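Local atomic coordinates of RNA-binding protein RMD9, mitochondrial (Saccharomyces cerevisiae S288C, PDB entry 7A9X), a protein that binds a dodecameric element in the 3'-UTRs of mitochondrial mRNAs and takes part in the processing or stability of those messages. Residues 484-496 and 567-579. Sequence-based numbering, arbitrary orientation.
Sequences LRDATVVWSQSKR and GCAESYPILNEYL. With nucleotides of chain B.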
loop_
_atom_site.group_PDB
_atom_site.type_symbol
_atom_site.label_atom_id
_atom_site.label_comp_id
_atom_site.label_asym_id
_atom_site.label_seq_id
_atom_site.Cartn_x
_atom_site.Cartn_y
_atom_site.Cartn_z
ATOM N N LEU A 484 -18.737 -13.385 8.456
ATOM C CA LEU A 484 -19.689 -14.307 9.064
ATOM C C LEU A 484 -18.997 -15.587 9.515
ATOM O O LEU A 484 -19.327 -16.144 10.569
ATOM C CB LEU A 484 -20.816 -14.622 8.078
ATOM C CG LEU A 484 -22.023 -15.412 8.591
ATOM C CD1 LEU A 484 -22.824 -14.600 9.601
ATOM C CD2 LEU A 484 -22.900 -15.844 7.426
ATOM N N ARG A 485 -18.028 -16.066 8.731
ATOM C CA ARG A 485 -17.262 -17.240 9.132
ATOM C C ARG A 485 -16.454 -16.972 10.397
ATOM O O ARG A 485 -16.417 -17.810 11.304
ATOM C CB ARG A 485 -16.351 -17.681 7.986
ATOM C CG ARG A 485 -15.287 -18.686 8.377
ATOM C CD ARG A 485 -13.908 -18.062 8.281
ATOM N NE ARG A 485 -13.581 -17.697 6.907
ATOM C CZ ARG A 485 -12.597 -16.872 6.562
ATOM N NH1 ARG A 485 -12.375 -16.606 5.283
ATOM N NH2 ARG A 485 -11.842 -16.308 7.495
ATOM N N ASP A 486 -15.810 -15.805 10.480
ATOM C CA ASP A 486 -15.022 -15.474 11.662
ATOM C C ASP A 486 -15.877 -15.335 12.912
ATOM O O ASP A 486 -15.373 -15.545 14.021
ATOM C CB ASP A 486 -14.230 -14.187 11.422
ATOM C CG ASP A 486 -13.012 -14.411 10.552
ATOM O OD1 ASP A 486 -12.709 -15.587 10.254
ATOM O OD2 ASP A 486 -12.360 -13.420 10.167
ATOM N N ALA A 487 -17.155 -15.000 12.765
ATOM C CA ALA A 487 -18.051 -14.848 13.902
ATOM C C ALA A 487 -18.718 -16.154 14.314
ATOM O O ALA A 487 -19.437 -16.174 15.318
ATOM C CB ALA A 487 -19.124 -13.800 13.592
ATOM N N THR A 488 -18.504 -17.239 13.570
ATOM C CA THR A 488 -19.148 -18.507 13.889
ATOM C C THR A 488 -18.131 -19.643 13.951
ATOM O O THR A 488 -17.801 -20.132 15.037
ATOM C CB THR A 488 -20.239 -18.826 12.860
ATOM O OG1 THR A 488 -19.657 -18.916 11.554
ATOM C CG2 THR A 488 -21.317 -17.742 12.854
ATOM N N VAL A 489 -17.623 -20.055 12.787
ATOM C CA VAL A 489 -16.768 -21.237 12.698
ATOM C C VAL A 489 -15.483 -21.040 13.492
ATOM O O VAL A 489 -15.062 -21.923 14.250
ATOM C CB VAL A 489 -16.467 -21.562 11.225
ATOM C CG1 VAL A 489 -15.603 -22.816 11.111
ATOM C CG2 VAL A 489 -17.758 -21.720 10.451
ATOM N N VAL A 490 -14.835 -19.886 13.322
ATOM C CA VAL A 490 -13.564 -19.639 13.996
ATOM C C VAL A 490 -13.761 -19.594 15.505
ATOM O O VAL A 490 -12.951 -20.133 16.268
ATOM C CB VAL A 490 -12.920 -18.347 13.461
ATOM C CG1 VAL A 490 -11.547 -18.143 14.075
ATOM C CG2 VAL A 490 -12.822 -18.402 11.948
ATOM N N TRP A 491 -14.847 -18.962 15.960
ATOM C CA TRP A 491 -15.146 -18.943 17.389
ATOM C C TRP A 491 -15.402 -20.349 17.915
ATOM O O TRP A 491 -14.910 -20.713 18.990
ATOM C CB TRP A 491 -16.347 -18.035 17.659
ATOM C CG TRP A 491 -16.782 -17.996 19.101
ATOM C CD1 TRP A 491 -16.370 -17.114 20.062
ATOM C CD2 TRP A 491 -17.715 -18.875 19.737
ATOM N NE1 TRP A 491 -16.988 -17.395 21.257
ATOM C CE2 TRP A 491 -17.819 -18.471 21.084
ATOM C CE3 TRP A 491 -18.471 -19.967 19.301
ATOM C CZ2 TRP A 491 -18.649 -19.121 21.997
ATOM C CZ3 TRP A 491 -19.295 -20.609 20.207
ATOM C CH2 TRP A 491 -19.378 -20.185 21.539
ATOM N N SER A 492 -16.160 -21.159 17.170
ATOM C CA SER A 492 -16.427 -22.526 17.602
ATOM C C SER A 492 -15.151 -23.359 17.613
ATOM O O SER A 492 -14.888 -24.088 18.576
ATOM C CB SER A 492 -17.480 -23.169 16.701
ATOM O OG SER A 492 -18.665 -22.391 16.660
ATOM N N GLN A 493 -14.348 -23.269 16.549
ATOM C CA GLN A 493 -13.062 -23.956 16.542
ATOM C C GLN A 493 -12.171 -23.479 17.681
ATOM O O GLN A 493 -11.446 -24.283 18.279
ATOM C CB GLN A 493 -12.363 -23.750 15.196
ATOM C CG GLN A 493 -11.034 -24.489 15.054
ATOM C CD GLN A 493 -11.206 -25.995 14.959
ATOM O OE1 GLN A 493 -12.032 -26.490 14.193
ATOM N NE2 GLN A 493 -10.424 -26.733 15.742
ATOM N N SER A 494 -12.221 -22.184 18.004
ATOM C CA SER A 494 -11.405 -21.659 19.095
ATOM C C SER A 494 -11.806 -22.277 20.429
ATOM O O SER A 494 -10.949 -22.746 21.188
ATOM C CB SER A 494 -11.519 -20.136 19.152
ATOM O OG SER A 494 -10.881 -19.628 20.311
ATOM N N LYS A 495 -13.105 -22.289 20.735
ATOM C CA LYS A 495 -13.547 -22.848 22.009
ATOM C C LYS A 495 -13.359 -24.359 22.052
ATOM O O LYS A 495 -13.130 -24.922 23.129
ATOM C CB LYS A 495 -15.006 -22.479 22.272
ATOM C CG LYS A 495 -15.232 -20.987 22.462
ATOM C CD LYS A 495 -14.336 -20.431 23.558
ATOM C CE LYS A 495 -14.373 -18.912 23.586
ATOM N NZ LYS A 495 -13.441 -18.350 24.603
ATOM N N ARG A 496 -13.442 -25.027 20.900
ATOM C CA ARG A 496 -13.181 -26.461 20.855
ATOM C C ARG A 496 -11.718 -26.760 21.164
ATOM O O ARG A 496 -11.411 -27.672 21.942
ATOM C CB ARG A 496 -13.570 -27.022 19.486
ATOM C CG ARG A 496 -13.170 -28.472 19.269
ATOM C CD ARG A 496 -14.039 -29.428 20.078
ATOM N NE ARG A 496 -15.414 -29.469 19.584
ATOM C CZ ARG A 496 -15.813 -30.192 18.541
ATOM N NH1 ARG A 496 -14.939 -30.935 17.876
ATOM N NH2 ARG A 496 -17.083 -30.170 18.159
ATOM N N GLY A 567 -13.701 -26.036 1.610
ATOM C CA GLY A 567 -12.388 -25.431 1.738
ATOM C C GLY A 567 -12.132 -24.838 3.107
ATOM O O GLY A 567 -11.005 -24.893 3.608
ATOM N N CYS A 568 -13.164 -24.266 3.732
ATOM C CA CYS A 568 -13.002 -23.728 5.078
ATOM C C CYS A 568 -12.784 -24.839 6.097
ATOM O O CYS A 568 -12.112 -24.625 7.114
ATOM C CB CYS A 568 -14.220 -22.883 5.456
ATOM S SG CYS A 568 -14.130 -22.092 7.087
ATOM N N ALA A 569 -13.334 -26.030 5.841
ATOM C CA ALA A 569 -13.145 -27.155 6.748
ATOM C C ALA A 569 -11.710 -27.666 6.749
ATOM O O ALA A 569 -11.291 -28.295 7.727
ATOM C CB ALA A 569 -14.100 -28.291 6.385
ATOM N N GLU A 570 -10.953 -27.419 5.678
ATOM C CA GLU A 570 -9.554 -27.829 5.656
ATOM C C GLU A 570 -8.720 -27.036 6.653
ATOM O O GLU A 570 -7.704 -27.540 7.146
ATOM C CB GLU A 570 -8.982 -27.679 4.246
ATOM C CG GLU A 570 -9.571 -28.645 3.233
ATOM C CD GLU A 570 -9.019 -28.429 1.839
ATOM O OE1 GLU A 570 -9.798 -28.533 0.866
ATOM O OE2 GLU A 570 -7.808 -28.150 1.713
ATOM N N SER A 571 -9.125 -25.803 6.958
ATOM C CA SER A 571 -8.452 -24.992 7.964
ATOM C C SER A 571 -9.141 -25.032 9.318
ATOM O O SER A 571 -8.479 -24.846 10.343
ATOM C CB SER A 571 -8.355 -23.536 7.500
ATOM O OG SER A 571 -7.582 -23.423 6.317
ATOM N N TYR A 572 -10.451 -25.269 9.344
ATOM C CA TYR A 572 -11.225 -25.357 10.580
ATOM C C TYR A 572 -11.979 -26.681 10.555
ATOM O O TYR A 572 -13.118 -26.753 10.077
ATOM C CB TYR A 572 -12.166 -24.164 10.725
ATOM C CG TYR A 572 -11.441 -22.836 10.775
ATOM C CD1 TYR A 572 -10.979 -22.321 11.981
ATOM C CD2 TYR A 572 -11.206 -22.105 9.614
ATOM C CE1 TYR A 572 -10.311 -21.113 12.031
ATOM C CE2 TYR A 572 -10.537 -20.895 9.654
ATOM C CZ TYR A 572 -10.092 -20.404 10.864
ATOM O OH TYR A 572 -9.427 -19.200 10.910
ATOM N N PRO A 573 -11.362 -27.755 11.064
ATOM C CA PRO A 573 -11.949 -29.096 10.898
ATOM C C PRO A 573 -13.267 -29.303 11.629
ATOM O O PRO A 573 -13.943 -30.304 11.359
ATOM C CB PRO A 573 -10.859 -30.025 11.455
ATOM C CG PRO A 573 -9.596 -29.213 11.414
ATOM C CD PRO A 573 -10.032 -27.807 11.689
ATOM N N ILE A 574 -13.660 -28.403 12.536
ATOM C CA ILE A 574 -14.947 -28.554 13.206
ATOM C C ILE A 574 -16.099 -28.409 12.219
ATOM O O ILE A 574 -17.232 -28.798 12.525
ATOM C CB ILE A 574 -15.077 -27.550 14.368
ATOM C CG1 ILE A 574 -16.230 -27.942 15.296
ATOM C CG2 ILE A 574 -15.262 -26.135 13.839
ATOM C CD1 ILE A 574 -16.425 -27.005 16.465
ATOM N N LEU A 575 -15.836 -27.870 11.028
ATOM C CA LEU A 575 -16.865 -27.788 10.004
ATOM C C LEU A 575 -17.149 -29.145 9.369
ATOM O O LEU A 575 -18.237 -29.342 8.816
ATOM C CB LEU A 575 -16.447 -26.777 8.934
ATOM C CG LEU A 575 -17.556 -26.021 8.200
ATOM C CD1 LEU A 575 -18.472 -25.333 9.192
ATOM C CD2 LEU A 575 -16.954 -25.008 7.242
ATOM N N ASN A 576 -16.201 -30.086 9.444
ATOM C CA ASN A 576 -16.396 -31.390 8.816
ATOM C C ASN A 576 -17.516 -32.181 9.479
ATOM O O ASN A 576 -18.181 -32.982 8.814
ATOM C CB ASN A 576 -15.096 -32.195 8.851
ATOM C CG ASN A 576 -14.119 -31.781 7.770
ATOM O OD1 ASN A 576 -14.508 -31.539 6.626
ATOM N ND2 ASN A 576 -12.843 -31.696 8.125
ATOM N N GLU A 577 -17.741 -31.985 10.780
ATOM C CA GLU A 577 -18.783 -32.738 11.467
ATOM C C GLU A 577 -20.175 -32.158 11.255
ATOM O O GLU A 577 -21.153 -32.768 11.698
ATOM C CB GLU A 577 -18.476 -32.824 12.965
ATOM C CG GLU A 577 -18.270 -31.487 13.643
ATOM C CD GLU A 577 -17.698 -31.624 15.042
ATOM O OE1 GLU A 577 -18.487 -31.725 16.006
ATOM O OE2 GLU A 577 -16.457 -31.637 15.178
ATOM N N TYR A 578 -20.288 -31.012 10.586
ATOM C CA TYR A 578 -21.573 -30.405 10.271
ATOM C C TYR A 578 -21.927 -30.503 8.794
ATOM O O TYR A 578 -23.017 -30.070 8.401
ATOM C CB TYR A 578 -21.577 -28.928 10.688
ATOM C CG TYR A 578 -21.629 -28.679 12.178
ATOM C CD1 TYR A 578 -20.477 -28.733 12.954
ATOM C CD2 TYR A 578 -22.826 -28.363 12.805
ATOM C CE1 TYR A 578 -20.522 -28.496 14.316
ATOM C CE2 TYR A 578 -22.880 -28.123 14.164
ATOM C CZ TYR A 578 -21.725 -28.190 14.915
ATOM O OH TYR A 578 -21.777 -27.953 16.269
ATOM N N LEU A 579 -21.047 -31.073 7.969
ATOM C CA LEU A 579 -21.115 -30.918 6.522
ATOM C C LEU A 579 -21.659 -32.127 5.776
ATOM O O LEU A 579 -21.938 -32.011 4.577
ATOM C CB LEU A 579 -19.723 -30.581 5.968
ATOM C CG LEU A 579 -19.481 -29.121 5.589
ATOM C CD1 LEU A 579 -20.193 -28.168 6.549
ATOM C CD2 LEU A 579 -17.983 -28.826 5.527
ATOM P P U B 13 -9.953 -14.618 4.107
ATOM O OP1 U B 13 -11.221 -15.290 3.726
ATOM O OP2 U B 13 -9.683 -14.320 5.537
ATOM O "O5'" U B 13 -8.740 -15.491 3.561
ATOM C "C5'" U B 13 -7.414 -14.984 3.550
ATOM C "C4'" U B 13 -6.410 -16.100 3.419
ATOM O "O4'" U B 13 -6.422 -16.903 4.628
ATOM C "C3'" U B 13 -6.684 -17.093 2.298
ATOM O "O3'" U B 13 -6.175 -16.654 1.050
ATOM C "C2'" U B 13 -6.027 -18.372 2.802
ATOM O "O2'" U B 13 -4.629 -18.347 2.556
ATOM C "C1'" U B 13 -6.255 -18.266 4.311
ATOM N N1 U B 13 -7.459 -19.000 4.767
ATOM C C2 U B 13 -7.466 -20.384 4.726
ATOM O O2 U B 13 -6.533 -21.054 4.313
ATOM N N3 U B 13 -8.624 -20.966 5.182
ATOM C C4 U B 13 -9.747 -20.329 5.674
ATOM O O4 U B 13 -10.714 -20.997 6.048
ATOM C C5 U B 13 -9.658 -18.903 5.695
ATOM C C6 U B 13 -8.544 -18.307 5.255
ATOM P P U B 14 -7.133 -16.540 -0.236
ATOM O OP1 U B 14 -6.316 -15.995 -1.347
ATOM O OP2 U B 14 -8.378 -15.838 0.163
ATOM O "O5'" U B 14 -7.499 -18.052 -0.587
ATOM C "C5'" U B 14 -6.481 -18.996 -0.909
ATOM C "C4'" U B 14 -7.029 -20.396 -1.064
ATOM O "O4'" U B 14 -7.730 -20.773 0.155
ATOM C "C3'" U B 14 -8.022 -20.594 -2.209
ATOM O "O3'" U B 14 -7.854 -21.898 -2.767
ATOM C "C2'" U B 14 -9.372 -20.509 -1.502
ATOM O "O2'" U B 14 -10.428 -21.174 -2.165
ATOM C "C1'" U B 14 -9.057 -21.152 -0.155
ATOM N N1 U B 14 -9.932 -20.694 0.934
ATOM C C2 U B 14 -10.857 -21.583 1.443
ATOM O O2 U B 14 -10.969 -22.724 1.034
ATOM N N3 U B 14 -11.646 -21.083 2.450
ATOM C C4 U B 14 -11.602 -19.812 2.986
ATOM O O4 U B 14 -12.380 -19.506 3.892
ATOM C C5 U B 14 -10.618 -18.953 2.402
ATOM C C6 U B 14 -9.837 -19.413 1.420
#
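Gln-493 OE1 accepts the backbone N-H of Ile-574 (N to OE1 3.0 Å), the donor lying nearly on the extension of the C=O bond. A bend at chi2 (70°) turns the amide toward the start of the 3-10 turn 573-575, where Pro-573 has no hydrogen to offer, and Asp-497 holds Gln-493 NE2. One turn on, Arg-496 offers both terminal nitrogens to the carboxylate of Glu-577, one to each oxygen: NH2 meets OE1 at 3.0 Å, close to the guanidinium plane but from above the carboxylate, while NH1 reaches OE2 at 3.2 Å. Ile-574 CD1 lies over one face of the same guanidinium, 3.6 Å from NH2. Helix 489-502 thus packs on the end of helix 566-571 and the turn after it, in the C-terminal part of this all-helical pentatricopeptide repeat protein. Val-489 fills the middle, CG1 against Tyr-572 CB (3.7 Å) and CG2 against Leu-575 CD1; helix 540-551 adds Tyr-544 beside it. Val-490 CG2 makes a CH-pi contact over the Tyr-572 ring, 4.0 Å from its centroid, while U13 of chain B brings O4 to the ring edge. The bound RNA meets the contact here: U13 of chain B N3 donates to Ser-571 OG (2.9 Å), and C5 of its base lies over one face of the Arg-485 guanidinium, whose CG touches Cys-568 SG and whose NH2 forms a salt bridge with Asp-486 OD1.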